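Local structure of aminotransferase (Helicobacter pylori, 2FNU) at residues B[208-213]-B[226-231]; B[36-41]-B[50-55]. The protein catalyses the PLP-dependent amino transfer from L-glutamate that makes UDP-4-amino-4,6-dideoxy-beta-L-AltNAc, the second step in the biosynthesis of the flagellin sugar pseudaminic acid. One frame throughout, in Å; residues are numbered along the deposited sequence.

Interaction 1: residues B[208-213]-B[226-231]; sequences RSHGML and GHNFRL. With PMP (4'-deoxy-4'-aminopyridoxal-5'-phosphate), chain C.
Ser209 has OG anti to its backbone N (chi1 -165°), and Arg230 is bent at its third side-chain torsion (chi3 -61°), which brings hydroxyl and guanidinium together. The frame is a single beta bridge between Ser209 and Asn228, in a fold type I aminotransferase. A type I' turn starts at the bridged Ser209 and runs to Met212. Phe229 N donates to Arg208 O at 3.0 Å. His210 N donates to His227 O at 2.7 Å, in the carbonyl plane and on a lone pair. The same oxygen lies over one face of the His210 imidazole, offset toward its rim. Arg230 NH1 gives a 2.8 Å bond to Ser209 OG, which sits at the guanidinium edge and in its plane. Imidazole and guanidinium are turned 68° to each other. Glu189 of the second subunit forms a salt bridge with Arg230 NE, and Phe84 of that subunit meets the His210 ring edge-to-face. Asn228 is a substrate-binding residue, and the cofactor beside it is held by the second subunit, so the loop helps line that subunit's active site. One water bridges His210 ND1 and Gly226 O. Another accepts from Arg230 NH2 and lies 2.9 Å from His210 NE2 and 2.6 Å from the phosphate O1P.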
ATOM      1  N   ARG B 208       0.543   5.265  -9.228  1.00 11.74           N
ATOM      2  CA  ARG B 208      -0.035   4.196  -8.407  1.00 10.93           C
ATOM      3  C   ARG B 208       0.453   2.794  -8.801  1.00 11.67           C
ATOM      4  O   ARG B 208       0.407   1.864  -7.996  1.00 12.22           O
ATOM      5  CB  ARG B 208      -1.563   4.271  -8.502  1.00 11.26           C
ATOM      6  CG  ARG B 208      -2.308   3.195  -7.697  1.00 10.12           C
ATOM      7  CD  ARG B 208      -3.833   3.301  -7.856  1.00 11.46           C
ATOM      8  NE  ARG B 208      -4.221   3.046  -9.249  1.00 13.04           N
ATOM      9  CZ  ARG B 208      -5.467   3.110  -9.708  1.00 14.08           C
ATOM     10  NH1 ARG B 208      -6.488   3.394  -8.888  1.00 15.10           N
ATOM     11  NH2 ARG B 208      -5.695   2.861 -10.995  1.00 13.71           N
ATOM     12  N   SER B 209       0.870   2.644 -10.065  1.00 12.77           N
ATOM     13  CA  SER B 209       1.192   1.322 -10.606  1.00 11.02           C
ATOM     14  C   SER B 209       2.393   1.386 -11.551  1.00 10.90           C
ATOM     15  O   SER B 209       2.264   1.244 -12.788  1.00 12.86           O
ATOM     16  CB  SER B 209      -0.029   0.703 -11.304  1.00 14.58           C
ATOM     17  OG  SER B 209       0.146  -0.697 -11.530  1.00 14.69           O
ATOM     18  N   HIS B 210       3.564   1.593 -10.951  1.00 11.54           N
ATOM     19  CA  HIS B 210       4.855   1.376 -11.607  1.00 12.97           C
ATOM     20  C   HIS B 210       5.259   2.318 -12.735  1.00 11.89           C
ATOM     21  O   HIS B 210       6.344   2.128 -13.309  1.00 12.63           O
ATOM     22  CB  HIS B 210       4.943  -0.070 -12.119  1.00 11.71           C
ATOM     23  CG  HIS B 210       4.649  -1.084 -11.060  1.00 12.62           C
ATOM     24  ND1 HIS B 210       5.437  -1.223  -9.934  1.00 11.47           N
ATOM     25  CD2 HIS B 210       3.650  -1.991 -10.941  1.00 13.81           C
ATOM     26  CE1 HIS B 210       4.931  -2.179  -9.168  1.00 10.68           C
ATOM     27  NE2 HIS B 210       3.843  -2.656  -9.754  1.00 12.00           N
ATOM     28  N   GLY B 211       4.418   3.301 -13.051  1.00 11.07           N
ATOM     29  CA  GLY B 211       4.695   4.155 -14.209  1.00 10.83           C
ATOM     30  C   GLY B 211       4.414   3.440 -15.516  1.00 12.71           C
ATOM     31  O   GLY B 211       4.709   3.964 -16.604  1.00 14.38           O
ATOM     32  N   MET B 212       3.804   2.260 -15.428  1.00 12.17           N
ATOM     33  CA  MET B 212       3.678   1.367 -16.601  1.00 13.01           C
ATOM     34  C   MET B 212       2.570   1.759 -17.571  1.00 14.23           C
ATOM     35  O   MET B 212       1.397   1.860 -17.203  1.00 16.47           O
ATOM     36  CB  MET B 212       3.469  -0.092 -16.141  1.00 15.23           C
ATOM     37  CG  MET B 212       3.499  -1.141 -17.252  1.00 17.39           C
ATOM     38  SD  MET B 212       5.149  -1.304 -17.985  1.00 17.43           S
ATOM     39  CE  MET B 212       6.087  -2.036 -16.654  1.00 20.61           C
ATOM     40  N   LEU B 213       2.976   1.952 -18.825  1.00 16.73           N
ATOM     41  CA  LEU B 213       2.074   2.131 -19.960  1.00 18.26           C
ATOM     42  C   LEU B 213       2.152   0.845 -20.772  1.00 20.29           C
ATOM     43  O   LEU B 213       3.244   0.403 -21.096  1.00 28.13           O
ATOM     44  CB  LEU B 213       2.588   3.274 -20.835  1.00 20.88           C
ATOM     45  CG  LEU B 213       2.734   4.621 -20.135  1.00 29.24           C
ATOM     46  CD1 LEU B 213       3.907   5.409 -20.738  1.00 29.26           C
ATOM     47  CD2 LEU B 213       1.416   5.402 -20.194  1.00 26.96           C
ATOM     48  N   GLY B 226       6.718   4.739 -10.662  1.00 14.36           N
ATOM     49  CA  GLY B 226       5.524   4.592  -9.859  1.00 12.79           C
ATOM     50  C   GLY B 226       5.785   3.483  -8.863  1.00 12.53           C
ATOM     51  O   GLY B 226       6.880   2.891  -8.821  1.00 12.32           O
ATOM     52  N   HIS B 227       4.750   3.221  -8.070  1.00 11.31           N
ATOM     53  CA  HIS B 227       4.810   2.295  -6.942  1.00 10.60           C
ATOM     54  C   HIS B 227       3.767   1.206  -7.160  1.00 10.75           C
ATOM     55  O   HIS B 227       3.302   1.003  -8.279  1.00 12.95           O
ATOM     56  CB  HIS B 227       4.529   3.077  -5.649  1.00 13.53           C
ATOM     57  CG  HIS B 227       5.582   4.094  -5.327  1.00 12.99           C
ATOM     58  ND1 HIS B 227       6.505   3.898  -4.328  1.00 13.19           N
ATOM     59  CD2 HIS B 227       5.857   5.317  -5.860  1.00 12.70           C
ATOM     60  CE1 HIS B 227       7.321   4.937  -4.266  1.00 13.58           C
ATOM     61  NE2 HIS B 227       6.953   5.812  -5.184  1.00 13.96           N
ATOM     62  N   ASN B 228       3.432   0.452  -6.118  1.00 10.08           N
ATOM     63  CA  ASN B 228       2.250  -0.417  -6.192  1.00 10.68           C
ATOM     64  C   ASN B 228       1.406  -0.093  -4.974  1.00 11.28           C
ATOM     65  O   ASN B 228       1.596  -0.678  -3.892  1.00 12.56           O
ATOM     66  CB  ASN B 228       2.615  -1.915  -6.209  1.00 10.99           C
ATOM     67  CG  ASN B 228       1.390  -2.830  -6.224  1.00 12.46           C
ATOM     68  OD1 ASN B 228       1.523  -4.069  -6.331  1.00 14.64           O
ATOM     69  ND2 ASN B 228       0.215  -2.256  -6.106  1.00  8.99           N
ATOM     70  N   PHE B 229       0.537   0.905  -5.165  1.00 10.00           N
ATOM     71  CA  PHE B 229      -0.424   1.341  -4.152  1.00 11.72           C
ATOM     72  C   PHE B 229      -1.842   0.934  -4.567  1.00 11.87           C
ATOM     73  O   PHE B 229      -2.816   1.590  -4.213  1.00 11.71           O
ATOM     74  CB  PHE B 229      -0.368   2.866  -3.989  1.00 11.35           C
ATOM     75  CG  PHE B 229       0.973   3.404  -3.544  1.00  9.68           C
ATOM     76  CD1 PHE B 229       1.826   2.664  -2.721  1.00 11.69           C
ATOM     77  CD2 PHE B 229       1.323   4.710  -3.874  1.00 11.75           C
ATOM     78  CE1 PHE B 229       3.050   3.203  -2.293  1.00 13.06           C
ATOM     79  CE2 PHE B 229       2.543   5.252  -3.453  1.00 13.30           C
ATOM     80  CZ  PHE B 229       3.393   4.513  -2.653  1.00 12.49           C
ATOM     81  N   ARG B 230      -1.962  -0.147  -5.329  1.00 11.66           N
ATOM     82  CA  ARG B 230      -3.275  -0.529  -5.858  1.00 13.38           C
ATOM     83  C   ARG B 230      -4.185  -1.050  -4.758  1.00 12.70           C
ATOM     84  O   ARG B 230      -3.724  -1.635  -3.755  1.00 13.40           O
ATOM     85  CB  ARG B 230      -3.109  -1.591  -6.943  1.00 13.29           C
ATOM     86  CG  ARG B 230      -2.316  -1.095  -8.160  1.00 14.08           C
ATOM     87  CD  ARG B 230      -2.347  -2.100  -9.296  1.00 15.38           C
ATOM     88  NE  ARG B 230      -1.755  -3.394  -8.917  1.00 13.65           N
ATOM     89  CZ  ARG B 230      -0.595  -3.877  -9.367  1.00 13.87           C
ATOM     90  NH1 ARG B 230       0.160  -3.201 -10.240  1.00 14.25           N
ATOM     91  NH2 ARG B 230      -0.201  -5.084  -8.970  1.00 13.31           N
ATOM     92  N   LEU B 231      -5.488  -0.824  -4.949  1.00 11.19           N
ATOM     93  CA  LEU B 231      -6.511  -1.473  -4.147  1.00 11.46           C
ATOM     94  C   LEU B 231      -6.949  -2.729  -4.897  1.00 13.01           C
ATOM     95  O   LEU B 231      -7.275  -2.664  -6.084  1.00 16.22           O
ATOM     96  CB  LEU B 231      -7.702  -0.529  -3.971  1.00 11.89           C
ATOM     97  CG  LEU B 231      -8.718  -0.963  -2.896  1.00 14.61           C
ATOM     98  CD1 LEU B 231      -8.110  -0.781  -1.496  1.00 16.07           C
ATOM     99  CD2 LEU B 231     -10.009  -0.154  -2.996  1.00 13.69           C
TER
HETATM  100  N1  PMP C 901       9.983  -7.859  -7.886  1.00 12.92           N
HETATM  101  C2  PMP C 901       9.730  -8.786  -8.854  1.00 12.18           C
HETATM  102  C2A PMP C 901      10.864  -9.713  -9.221  1.00 14.78           C
HETATM  103  C3  PMP C 901       8.426  -8.993  -9.308  1.00 15.02           C
HETATM  104  O3  PMP C 901       8.151 -10.054 -10.130  1.00 17.76           O
HETATM  105  C4  PMP C 901       7.426  -8.084  -8.931  1.00 13.47           C
HETATM  106  C4A PMP C 901       6.036  -8.121  -9.527  1.00 20.38           C
HETATM  107  N4A PMP C 901       6.015  -8.777 -10.818  1.00 23.41           N
HETATM  108  C5  PMP C 901       7.717  -7.124  -7.965  1.00 12.97           C
HETATM  109  C6  PMP C 901       8.993  -7.010  -7.453  1.00 12.77           C
HETATM  110  C5A PMP C 901       6.638  -6.207  -7.399  1.00 14.03           C
HETATM  111  O4P PMP C 901       5.813  -6.977  -6.533  1.00 14.48           O
HETATM  112  P   PMP C 901       4.315  -6.497  -6.181  1.00 12.52           P
HETATM  113  O1P PMP C 901       3.515  -6.796  -7.428  1.00 14.29           O
HETATM  114  O2P PMP C 901       3.890  -7.350  -5.007  1.00 12.39           O
HETATM  115  O3P PMP C 901       4.337  -5.008  -5.887  1.00 12.59           O
HETATM  116  O   HOH W   1       7.690   0.370  -9.553  1.00 13.27           O
HETATM  117  O   HOH W   2       2.671  -5.298  -9.362  1.00 14.03           O

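Interaction 2: residues B[36-41]-B[50-55]; sequences LFEEAL and ALVFNS. With PMP (4'-deoxy-4'-aminopyridoxal-5'-phosphate), chain E.
Helix 36-41 passes over strand 50-53 with their axes 7.4 Å apart and their directions at 130°, and Glu38 and Ala50 have the nearest CA atoms, at 5.1 Å. This is helix-on-sheet packing in a fold type I aminotransferase. The strand is the outermost one, within this chain, at one side of the seven-stranded mixed sheet. Leu51 and Phe53 bond to the next strand, and Val52 between them turns its N-H to the other edge, where Glu38 takes it. The CG of Glu38 is anti to the carbonyl carbon (chi1 -72°) and the chain is extended from there, running past Ala50 O, 3.3 Å from Glu38 CG. Val52 N then donates to Glu38 OE1 at 2.9 Å. The bond meets the carboxylate on its anti side, 22° out of plane. The same OE1 forms a salt bridge with Arg208, which also donates to Val52 O. This second partner probably helps to keep the buried carboxylate charged. Beside the polar pair the packing is apolar. Ala50 CB meets Leu41 CB at 4.0 Å. Phe37 and Leu41 both reach one methyl of Val52: CG1 lies 3.7 Å from Phe37 CD2 and 3.8 Å from Leu41 CD1.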
ATOM      1  N   LEU B  36     -15.201  -0.164 -11.124  1.00 14.23           N
ATOM      2  CA  LEU B  36     -16.587   0.087 -10.757  1.00 13.83           C
ATOM      3  C   LEU B  36     -16.672   0.948  -9.499  1.00 14.12           C
ATOM      4  O   LEU B  36     -17.537   1.820  -9.381  1.00 14.50           O
ATOM      5  CB  LEU B  36     -17.319  -1.232 -10.532  1.00 15.68           C
ATOM      6  CG  LEU B  36     -17.651  -2.090 -11.750  1.00 22.09           C
ATOM      7  CD1 LEU B  36     -18.135  -3.451 -11.289  1.00 21.13           C
ATOM      8  CD2 LEU B  36     -18.719  -1.385 -12.609  1.00 21.63           C
ATOM      9  N   PHE B  37     -15.783   0.689  -8.545  1.00 13.46           N
ATOM     10  CA  PHE B  37     -15.751   1.474  -7.300  1.00 14.02           C
ATOM     11  C   PHE B  37     -15.394   2.933  -7.585  1.00 12.35           C
ATOM     12  O   PHE B  37     -16.037   3.852  -7.065  1.00 13.78           O
ATOM     13  CB  PHE B  37     -14.766   0.810  -6.328  1.00 13.50           C
ATOM     14  CG  PHE B  37     -14.728   1.417  -4.923  1.00 13.97           C
ATOM     15  CD1 PHE B  37     -15.820   2.092  -4.353  1.00 12.54           C
ATOM     16  CD2 PHE B  37     -13.579   1.262  -4.156  1.00 12.58           C
ATOM     17  CE1 PHE B  37     -15.729   2.606  -3.045  1.00 11.98           C
ATOM     18  CE2 PHE B  37     -13.486   1.762  -2.873  1.00 12.22           C
ATOM     19  CZ  PHE B  37     -14.540   2.447  -2.311  1.00 12.33           C
ATOM     20  N   GLU B  38     -14.385   3.143  -8.423  1.00 12.08           N
ATOM     21  CA  GLU B  38     -14.007   4.488  -8.845  1.00 12.42           C
ATOM     22  C   GLU B  38     -15.178   5.202  -9.544  1.00 12.75           C
ATOM     23  O   GLU B  38     -15.458   6.371  -9.251  1.00 12.99           O
ATOM     24  CB  GLU B  38     -12.770   4.413  -9.740  1.00 14.15           C
ATOM     25  CG  GLU B  38     -11.532   4.058  -8.915  1.00 12.97           C
ATOM     26  CD  GLU B  38     -10.317   3.690  -9.758  1.00 16.12           C
ATOM     27  OE1 GLU B  38      -9.236   3.511  -9.151  1.00 14.15           O
ATOM     28  OE2 GLU B  38     -10.420   3.595 -11.011  1.00 15.68           O
ATOM     29  N   GLU B  39     -15.853   4.506 -10.461  1.00 12.52           N
ATOM     30  CA  GLU B  39     -17.020   5.080 -11.143  1.00 12.49           C
ATOM     31  C   GLU B  39     -18.129   5.411 -10.153  1.00 11.48           C
ATOM     32  O   GLU B  39     -18.766   6.469 -10.263  1.00 14.21           O
ATOM     33  CB  GLU B  39     -17.535   4.121 -12.219  1.00 15.68           C
ATOM     34  CG  GLU B  39     -16.592   4.053 -13.423  1.00 19.10           C
ATOM     35  CD  GLU B  39     -16.802   2.849 -14.333  1.00 33.27           C
ATOM     36  OE1 GLU B  39     -16.015   2.715 -15.291  1.00 33.71           O
ATOM     37  OE2 GLU B  39     -17.729   2.043 -14.101  1.00 34.95           O
ATOM     38  N   ALA B  40     -18.356   4.523  -9.182  1.00 11.56           N
ATOM     39  CA  ALA B  40     -19.392   4.767  -8.189  1.00 11.42           C
ATOM     40  C   ALA B  40     -19.058   5.980  -7.311  1.00 12.39           C
ATOM     41  O   ALA B  40     -19.938   6.760  -6.916  1.00 13.13           O
ATOM     42  CB  ALA B  40     -19.639   3.509  -7.359  1.00 13.47           C
ATOM     43  N   LEU B  41     -17.773   6.155  -7.003  1.00 12.66           N
ATOM     44  CA  LEU B  41     -17.360   7.338  -6.247  1.00 12.46           C
ATOM     45  C   LEU B  41     -17.616   8.619  -7.046  1.00 11.84           C
ATOM     46  O   LEU B  41     -18.050   9.626  -6.484  1.00 13.00           O
ATOM     47  CB  LEU B  41     -15.880   7.252  -5.836  1.00 12.25           C
ATOM     48  CG  LEU B  41     -15.578   6.231  -4.724  1.00 12.20           C
ATOM     49  CD1 LEU B  41     -14.075   5.911  -4.702  1.00 12.44           C
ATOM     50  CD2 LEU B  41     -16.046   6.756  -3.350  1.00 14.33           C
ATOM     51  N   ALA B  50     -11.854   9.514 -10.120  1.00 12.89           N
ATOM     52  CA  ALA B  50     -11.529   8.891  -8.829  1.00 11.52           C
ATOM     53  C   ALA B  50     -10.505   7.798  -9.043  1.00 12.27           C
ATOM     54  O   ALA B  50     -10.574   7.043 -10.038  1.00 12.38           O
ATOM     55  CB  ALA B  50     -12.776   8.320  -8.170  1.00 12.52           C
ATOM     56  N   LEU B  51      -9.566   7.705  -8.099  1.00 12.39           N
ATOM     57  CA  LEU B  51      -8.578   6.631  -8.114  1.00 10.97           C
ATOM     58  C   LEU B  51      -8.513   6.051  -6.727  1.00 10.59           C
ATOM     59  O   LEU B  51      -8.365   6.820  -5.766  1.00 11.61           O
ATOM     60  CB  LEU B  51      -7.180   7.185  -8.425  1.00 13.23           C
ATOM     61  CG  LEU B  51      -6.896   7.571  -9.871  1.00 15.48           C
ATOM     62  CD1 LEU B  51      -5.557   8.308  -9.937  1.00 16.75           C
ATOM     63  CD2 LEU B  51      -6.887   6.339 -10.786  1.00 13.86           C
ATOM     64  N   VAL B  52      -8.592   4.728  -6.610  1.00 10.15           N
ATOM     65  CA  VAL B  52      -8.511   4.110  -5.289  1.00 11.21           C
ATOM     66  C   VAL B  52      -7.121   3.524  -5.051  1.00 11.39           C
ATOM     67  O   VAL B  52      -6.424   3.116  -6.001  1.00 12.21           O
ATOM     68  CB  VAL B  52      -9.618   3.056  -5.049  1.00 11.61           C
ATOM     69  CG1 VAL B  52     -10.997   3.715  -5.060  1.00 13.63           C
ATOM     70  CG2 VAL B  52      -9.576   1.979  -6.125  1.00 11.48           C
ATOM     71  N   PHE B  53      -6.715   3.526  -3.776  1.00 10.87           N
ATOM     72  CA  PHE B  53      -5.335   3.222  -3.346  1.00 11.66           C
ATOM     73  C   PHE B  53      -5.383   2.294  -2.147  1.00 10.92           C
ATOM     74  O   PHE B  53      -6.452   2.153  -1.523  1.00 12.64           O
ATOM     75  CB  PHE B  53      -4.630   4.508  -2.890  1.00 11.16           C
ATOM     76  CG  PHE B  53      -4.299   5.456  -4.002  1.00 10.57           C
ATOM     77  CD1 PHE B  53      -3.034   5.480  -4.564  1.00 12.43           C
ATOM     78  CD2 PHE B  53      -5.269   6.326  -4.497  1.00 11.56           C
ATOM     79  CE1 PHE B  53      -2.733   6.357  -5.605  1.00 14.65           C
ATOM     80  CE2 PHE B  53      -4.980   7.198  -5.532  1.00 11.61           C
ATOM     81  CZ  PHE B  53      -3.712   7.219  -6.091  1.00 12.38           C
ATOM     82  N   ASN B  54      -4.234   1.704  -1.782  1.00 10.86           N
ATOM     83  CA  ASN B  54      -4.214   0.777  -0.654  1.00 10.60           C
ATOM     84  C   ASN B  54      -4.496   1.452   0.695  1.00 11.14           C
ATOM     85  O   ASN B  54      -4.851   0.796   1.661  1.00 12.10           O
ATOM     86  CB  ASN B  54      -2.876   0.025  -0.582  1.00 10.73           C
ATOM     87  CG  ASN B  54      -1.752   0.894  -0.089  1.00 11.13           C
ATOM     88  OD1 ASN B  54      -1.376   0.846   1.118  1.00 15.92           O
ATOM     89  ND2 ASN B  54      -1.237   1.720  -0.964  1.00  8.01           N
ATOM     90  N   SER B  55      -4.257   2.757   0.761  1.00 10.72           N
ATOM     91  CA  SER B  55      -4.507   3.537   1.977  1.00 10.20           C
ATOM     92  C   SER B  55      -4.651   5.014   1.589  1.00 10.40           C
ATOM     93  O   SER B  55      -4.183   5.419   0.513  1.00 12.59           O
ATOM     94  CB  SER B  55      -3.364   3.406   2.985  1.00  9.71           C
ATOM     95  OG  SER B  55      -2.178   4.003   2.469  1.00 12.12           O
TER
HETATM   96  N1  PMP E 903      -5.610  11.864   7.127  1.00 12.06           N
HETATM   97  C2  PMP E 903      -6.468  11.847   8.196  1.00 11.92           C
HETATM   98  C2A PMP E 903      -7.178  13.126   8.574  1.00 14.52           C
HETATM   99  C3  PMP E 903      -6.667  10.649   8.896  1.00 14.41           C
HETATM  100  O3  PMP E 903      -7.541  10.600   9.944  1.00 17.19           O
HETATM  101  C4  PMP E 903      -5.974   9.473   8.521  1.00 12.32           C
HETATM  102  C4A PMP E 903      -6.103   8.189   9.311  1.00 18.26           C
HETATM  103  N4A PMP E 903      -6.302   8.424  10.724  1.00 23.43           N
HETATM  104  C5  PMP E 903      -5.155   9.508   7.388  1.00 10.71           C
HETATM  105  C6  PMP E 903      -5.039  10.701   6.677  1.00 14.69           C
HETATM  106  C5A PMP E 903      -4.413   8.278   6.898  1.00 14.45           C
HETATM  107  O4P PMP E 903      -5.368   7.446   6.266  1.00 12.94           O
HETATM  108  P   PMP E 903      -5.069   5.867   6.098  1.00 12.08           P
HETATM  109  O1P PMP E 903      -5.263   5.260   7.467  1.00 15.04           O
HETATM  110  O2P PMP E 903      -6.126   5.378   5.155  1.00 11.87           O
HETATM  111  O3P PMP E 903      -3.684   5.681   5.541  1.00 11.88           O

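The centres of the two interactions lie 14 Å apart, and the contacts touch directly. Arg208 NH1 of interaction 1 forms a 2.8 Å salt bridge with Glu38 OE1 of interaction 2. Phe229 O and Asn54 N, 2.8 Å apart, probably form a hydrogen bond, and Leu231 CD1 packs on Phe53 O at 3.4 Å. The two contacts face different active sites of the dimer. Residues 50-55 lead to the chain's own cofactor, where Ser55 CB is 3.4 Å from the phosphate O3P. Residues 208-213 and 226-231 reach, through a water, the phosphate of the cofactor bound by the second subunit. There Asn228 O accepts a hydrogen bond from Ser55 OG of that subunit.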